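Local coordinates for protein prephenate dehydrogenase (PDB 3KTD) that probably oxidises prephenate in tyrosine biosynthesis, using NAD+ or NADP+ as the hydride acceptor, at residues R64-D69 against P93-T98; L84-H89 against K112-Q117. All coordinates share one frame; numbering follows the deposited sequence.

In the fold
Contacts 1 and 2 both lie in the Rossmann-type nucleotide-binding domain, which probably binds NAD(P)+, with centres about 12 Å apart, and their segments alternate along the chain: 64-69, 84-89, 93-98, 112-117. Helix 58-67 leads into strand 71-74, helix 78-91 and strand 97-99 follow, and helix 105-113 comes next, so the two contacts tie together successive beta-alpha units of that domain. Contact 1 joins the end of helix 58-67 to the loop entering strand 97-99; contact 2 joins helix 78-91 to the end of helix 105-113. Phe97 of contact 1 connects them physically, its CZ lying 3.5 Å from Met116 CE and its CE2 3.6 Å from Leu85 CD2, both residues of contact 2.

Contact 1: R64-D69 against P93-T98; sequences RAAAED and PNNGFT
Two neighbouring connections of the Rossmann-type sheet meet here: the turn that takes helix 58-67 into strand 71-74, and the loop that takes helix 78-91 into strand 97-99. The direct polar link is a single amide. Asn95 has CG anti to its carbonyl carbon and beside its backbone N (chi1 -65°), which brings the carboxamide up to the last turn of helix 58-67. There ND2 gives a weak hydrogen bond to Ala65 O at 2.7 Å, bent to 141° at the hydrogen. The same nitrogen also bonds to Ala70 O, so one NH2 group grips both the helix end and the residue just before strand 71-74, and the two bonds should fix the amide's rotation.

Packing is slight. Asn95 OD1 rests against Ala66, 3.3 Å from its CA and 3.7 Å from its CB, while Asp69 passes its CA 3.7 Å from Asn95 ND2.

Water supplies the second bridge. Asp69, in left-handed backbone conformation, holds CG anti to its backbone N; its OD2 is paired with Arg9, and OD1 faces the water. That water is hydrogen-bonded to Asp69 OD1 at 2.7 Å and accepts from Gly96 N, also at 2.7 Å.

Contact 2: L84-H89 against K112-Q117; sequences LLDAVH and KARNMQ
Asp86 and Arg114 form the salt bridge between helix 78-91 and the turn after helix 105-113. Arg114 NE donates to Asp86 OD1 at 2.8 Å, with 139° at the hydrogen. The oxygen offers its syn lone pair and sits at the guanidinium edge, near its plane; the carboxylate is tilted 35° against that plane. An extended run from CG to NE carries the arginine across to the aspartate, and NH1 turns back to Ala110 O, so helix 105-113 holds the guanidinium from its own side.

That helix ends in a Schellman motif with Asn115, of positive phi, as its C-prime residue. Arg114 and Met116, a selenomethionine, lie on either side of Asn115 in sequence, and both point their CB toward helix 78-91. Helices 78-91 and 105-113 are consecutive helices of the Rossmann-type domain.

Met116 bends at chi3 (72°), bringing its methyl in beside the helix backbone: CE lies 3.5 Å from Leu85 O. Leu85 CD2 and Val88 CG1 pack on Met116 CE, at 3.9 Å and 4.0 Å. His89, with CG anti to its backbone N, crosses the CG-SE part of the Met116 chain obliquely. The His89 ring meets Met116 SE obliquely, 4.2 Å from its centroid, and His89 ND1 lies 3.4 Å from Met116 CG.

Contact 1: R64-D69 against P93-T98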
loop_
_atom_site.group_PDB
_atom_site.type_symbol
_atom_site.label_atom_id
_atom_site.label_comp_id
_atom_site.label_asym_id
_atom_site.label_seq_id
_atom_site.Cartn_x
_atom_site.Cartn_y
_atom_site.Cartn_z
ATOM N N ARG A 64 24.026 -21.988 30.289
ATOM C CA ARG A 64 22.848 -22.817 30.536
ATOM C C ARG A 64 22.335 -23.403 29.235
ATOM O O ARG A 64 21.935 -24.563 29.183
ATOM C CB ARG A 64 21.747 -21.967 31.189
ATOM C CG ARG A 64 20.396 -22.658 31.369
ATOM C CD ARG A 64 19.386 -21.709 31.996
ATOM N NE ARG A 64 18.001 -22.152 31.825
ATOM C CZ ARG A 64 16.931 -21.447 32.197
ATOM N NH1 ARG A 64 17.061 -20.248 32.764
ATOM N NH2 ARG A 64 15.715 -21.937 31.996
ATOM N N ALA A 65 22.330 -22.588 28.185
ATOM C CA ALA A 65 21.881 -23.047 26.883
ATOM C C ALA A 65 22.734 -24.230 26.471
ATOM O O ALA A 65 22.214 -25.232 25.977
ATOM C CB ALA A 65 21.973 -21.932 25.860
ATOM N N ALA A 66 24.042 -24.115 26.696
ATOM C CA ALA A 66 24.979 -25.193 26.381
ATOM C C ALA A 66 24.730 -26.397 27.274
ATOM O O ALA A 66 24.786 -27.532 26.812
ATOM C CB ALA A 66 26.419 -24.723 26.512
ATOM N N ALA A 67 24.436 -26.153 28.546
ATOM C CA ALA A 67 24.163 -27.243 29.491
ATOM C C ALA A 67 22.919 -28.050 29.127
ATOM O O ALA A 67 22.896 -29.254 29.354
ATOM C CB ALA A 67 24.031 -26.699 30.906
ATOM N N GLU A 68 21.904 -27.394 28.556
ATOM C CA GLU A 68 20.617 -28.044 28.221
ATOM C C GLU A 68 20.435 -28.395 26.733
ATOM O O GLU A 68 19.356 -28.837 26.330
ATOM C CB GLU A 68 19.454 -27.144 28.661
ATOM C CG GLU A 68 19.435 -26.772 30.150
ATOM C CD GLU A 68 18.272 -25.844 30.537
ATOM O OE1 GLU A 68 17.433 -25.498 29.671
ATOM O OE2 GLU A 68 18.199 -25.460 31.725
ATOM N N ASP A 69 21.487 -28.228 25.932
ATOM C CA ASP A 69 21.413 -28.396 24.469
ATOM C C ASP A 69 20.202 -27.653 23.872
ATOM O O ASP A 69 19.449 -28.212 23.069
ATOM C CB ASP A 69 21.384 -29.879 24.062
ATOM C CG ASP A 69 21.546 -30.079 22.540
ATOM O OD1 ASP A 69 22.428 -29.425 21.922
ATOM O OD2 ASP A 69 20.788 -30.892 21.960
ATOM N N PRO A 93 29.339 -23.877 21.574
ATOM C CA PRO A 93 29.815 -24.242 20.246
ATOM C C PRO A 93 29.149 -25.474 19.647
ATOM O O PRO A 93 29.227 -25.670 18.434
ATOM C CB PRO A 93 31.316 -24.505 20.461
ATOM C CG PRO A 93 31.575 -24.351 21.932
ATOM C CD PRO A 93 30.255 -24.350 22.621
ATOM N N ASN A 94 28.510 -26.293 20.478
ATOM C CA ASN A 94 27.848 -27.500 19.990
ATOM C C ASN A 94 26.329 -27.342 19.866
ATOM O O ASN A 94 25.673 -28.184 19.267
ATOM C CB ASN A 94 28.206 -28.715 20.877
ATOM C CG ASN A 94 27.823 -30.050 20.226
ATOM O OD1 ASN A 94 27.988 -30.240 19.017
ATOM N ND2 ASN A 94 27.303 -30.973 21.027
ATOM N N ASN A 95 25.773 -26.269 20.414
ATOM C CA ASN A 95 24.330 -26.042 20.322
ATOM C C ASN A 95 23.856 -25.737 18.910
ATOM O O ASN A 95 24.574 -25.115 18.132
ATOM C CB ASN A 95 23.903 -24.877 21.215
ATOM C CG ASN A 95 24.119 -25.160 22.658
ATOM O OD1 ASN A 95 25.248 -25.376 23.088
ATOM N ND2 ASN A 95 23.042 -25.184 23.426
ATOM N N GLY A 96 22.648 -26.184 18.586
ATOM C CA GLY A 96 21.996 -25.802 17.334
ATOM C C GLY A 96 21.431 -24.390 17.478
ATOM O O GLY A 96 21.181 -23.939 18.602
ATOM N N PHE A 97 21.236 -23.685 16.362
ATOM C CA PHE A 97 20.716 -22.327 16.433
ATOM C C PHE A 97 20.121 -21.798 15.129
ATOM O O PHE A 97 20.508 -22.213 14.041
ATOM C CB PHE A 97 21.814 -21.371 16.913
ATOM C CG PHE A 97 22.952 -21.244 15.964
ATOM C CD1 PHE A 97 24.006 -22.154 15.997
ATOM C CD2 PHE A 97 22.975 -20.218 15.021
ATOM C CE1 PHE A 97 25.071 -22.041 15.107
ATOM C CE2 PHE A 97 24.027 -20.095 14.126
ATOM C CZ PHE A 97 25.082 -21.008 14.168
ATOM N N THR A 98 19.195 -20.850 15.259
ATOM C CA THR A 98 18.536 -20.239 14.117
ATOM C C THR A 98 18.448 -18.727 14.289
ATOM O O THR A 98 18.624 -18.221 15.392
ATOM C CB THR A 98 17.135 -20.831 13.917
ATOM O OG1 THR A 98 16.553 -20.295 12.724
ATOM C CG2 THR A 98 16.241 -20.546 15.112
HETATM O O HOH W 1 21.219 -27.455 20.503
#

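Contact 2: L84-H89 against K112-Q117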
loop_
_atom_site.group_PDB
_atom_site.type_symbol
_atom_site.label_atom_id
_atom_site.label_comp_id
_atom_site.label_asym_id
_atom_site.label_seq_id
_atom_site.Cartn_x
_atom_site.Cartn_y
_atom_site.Cartn_z
ATOM N N LEU A 84 26.628 -11.862 18.048
ATOM C CA LEU A 84 25.902 -12.969 18.679
ATOM C C LEU A 84 26.389 -14.327 18.145
ATOM O O LEU A 84 26.377 -15.320 18.867
ATOM C CB LEU A 84 24.384 -12.813 18.508
ATOM C CG LEU A 84 23.602 -12.074 19.603
ATOM C CD1 LEU A 84 23.413 -12.971 20.820
ATOM C CD2 LEU A 84 24.253 -10.762 20.007
ATOM N N LEU A 85 26.809 -14.372 16.884
ATOM C CA LEU A 85 27.384 -15.591 16.336
ATOM C C LEU A 85 28.681 -15.878 17.072
ATOM O O LEU A 85 28.887 -16.974 17.557
ATOM C CB LEU A 85 27.655 -15.462 14.840
ATOM C CG LEU A 85 26.463 -15.641 13.906
ATOM C CD1 LEU A 85 26.844 -15.238 12.487
ATOM C CD2 LEU A 85 25.951 -17.068 13.947
ATOM N N ASP A 86 29.540 -14.869 17.170
ATOM C CA ASP A 86 30.805 -14.993 17.887
ATOM C C ASP A 86 30.589 -15.355 19.351
ATOM O O ASP A 86 31.369 -16.125 19.923
ATOM C CB ASP A 86 31.625 -13.705 17.776
ATOM C CG ASP A 86 32.141 -13.455 16.366
ATOM O OD1 ASP A 86 32.149 -14.393 15.551
ATOM O OD2 ASP A 86 32.538 -12.313 16.063
ATOM N N ALA A 87 29.533 -14.822 19.955
ATOM C CA ALA A 87 29.223 -15.127 21.352
ATOM C C ALA A 87 28.819 -16.589 21.530
ATOM O O ALA A 87 29.189 -17.221 22.510
ATOM C CB ALA A 87 28.120 -14.207 21.866
ATOM N N VAL A 88 28.050 -17.105 20.574
ATOM C CA VAL A 88 27.553 -18.480 20.602
ATOM C C VAL A 88 28.667 -19.485 20.300
ATOM O O VAL A 88 28.783 -20.518 20.969
ATOM C CB VAL A 88 26.394 -18.664 19.586
ATOM C CG1 VAL A 88 26.101 -20.148 19.346
ATOM C CG2 VAL A 88 25.160 -17.930 20.060
ATOM N N HIS A 89 29.468 -19.167 19.280
ATOM C CA HIS A 89 30.623 -19.968 18.855
ATOM C C HIS A 89 31.598 -20.205 20.003
ATOM O O HIS A 89 32.193 -21.265 20.119
ATOM C CB HIS A 89 31.351 -19.206 17.744
ATOM C CG HIS A 89 32.320 -20.025 16.945
ATOM N ND1 HIS A 89 31.977 -21.222 16.355
ATOM C CD2 HIS A 89 33.590 -19.764 16.556
ATOM C CE1 HIS A 89 33.009 -21.685 15.672
ATOM N NE2 HIS A 89 33.998 -20.815 15.774
ATOM N N LYS A 112 29.079 -19.559 7.634
ATOM C CA LYS A 112 30.054 -20.403 6.961
ATOM C C LYS A 112 31.471 -19.916 7.220
ATOM O O LYS A 112 32.381 -20.737 7.417
ATOM C CB LYS A 112 29.779 -20.512 5.459
ATOM C CG LYS A 112 28.639 -21.476 5.120
ATOM C CD LYS A 112 28.402 -21.647 3.599
ATOM C CE LYS A 112 27.801 -20.399 2.953
ATOM N NZ LYS A 112 27.226 -20.682 1.624
ATOM N N ALA A 113 31.662 -18.597 7.245
ATOM C CA ALA A 113 32.989 -18.020 7.517
ATOM C C ALA A 113 33.525 -18.438 8.903
ATOM O O ALA A 113 34.732 -18.482 9.123
ATOM C CB ALA A 113 32.952 -16.503 7.380
ATOM N N ARG A 114 32.610 -18.763 9.814
ATOM C CA ARG A 114 32.947 -19.184 11.172
ATOM C C ARG A 114 32.808 -20.704 11.361
ATOM O O ARG A 114 32.928 -21.210 12.480
ATOM C CB ARG A 114 32.062 -18.413 12.174
ATOM C CG ARG A 114 32.409 -16.929 12.249
ATOM C CD ARG A 114 31.343 -16.040 12.906
ATOM N NE ARG A 114 31.719 -14.622 12.789
ATOM C CZ ARG A 114 31.578 -13.879 11.682
ATOM N NH1 ARG A 114 31.054 -14.397 10.572
ATOM N NH2 ARG A 114 31.968 -12.606 11.676
ATOM N N ASN A 115 32.563 -21.424 10.265
ATOM C CA ASN A 115 32.406 -22.891 10.283
ATOM C C ASN A 115 31.332 -23.403 11.246
ATOM O O ASN A 115 31.501 -24.429 11.897
ATOM C CB ASN A 115 33.755 -23.563 10.546
ATOM C CG ASN A 115 34.702 -23.382 9.395
ATOM O OD1 ASN A 115 34.436 -23.848 8.285
ATOM N ND2 ASN A 115 35.807 -22.692 9.638
HETATM N N MSE A 116 30.214 -22.679 11.292
HETATM C CA MSE A 116 29.096 -23.001 12.176
HETATM C C MSE A 116 27.926 -23.601 11.408
HETATM O O MSE A 116 26.873 -23.856 11.986
HETATM C CB MSE A 116 28.653 -21.746 12.925
HETATM C CG MSE A 116 29.728 -21.165 13.854
HETATM SE SE MSE A 116 29.313 -19.387 14.574
HETATM C CE MSE A 116 27.919 -19.855 15.838
ATOM N N GLN A 117 28.124 -23.864 10.115
ATOM C CA GLN A 117 27.047 -24.394 9.268
ATOM C C GLN A 117 26.510 -25.769 9.686
ATOM O O GLN A 117 25.382 -26.108 9.363
ATOM C CB GLN A 117 27.407 -24.375 7.775
ATOM C CG GLN A 117 28.640 -25.154 7.365
ATOM C CD GLN A 117 29.901 -24.332 7.447
ATOM O OE1 GLN A 117 30.030 -23.480 8.316
ATOM N NE2 GLN A 117 30.839 -24.586 6.549
#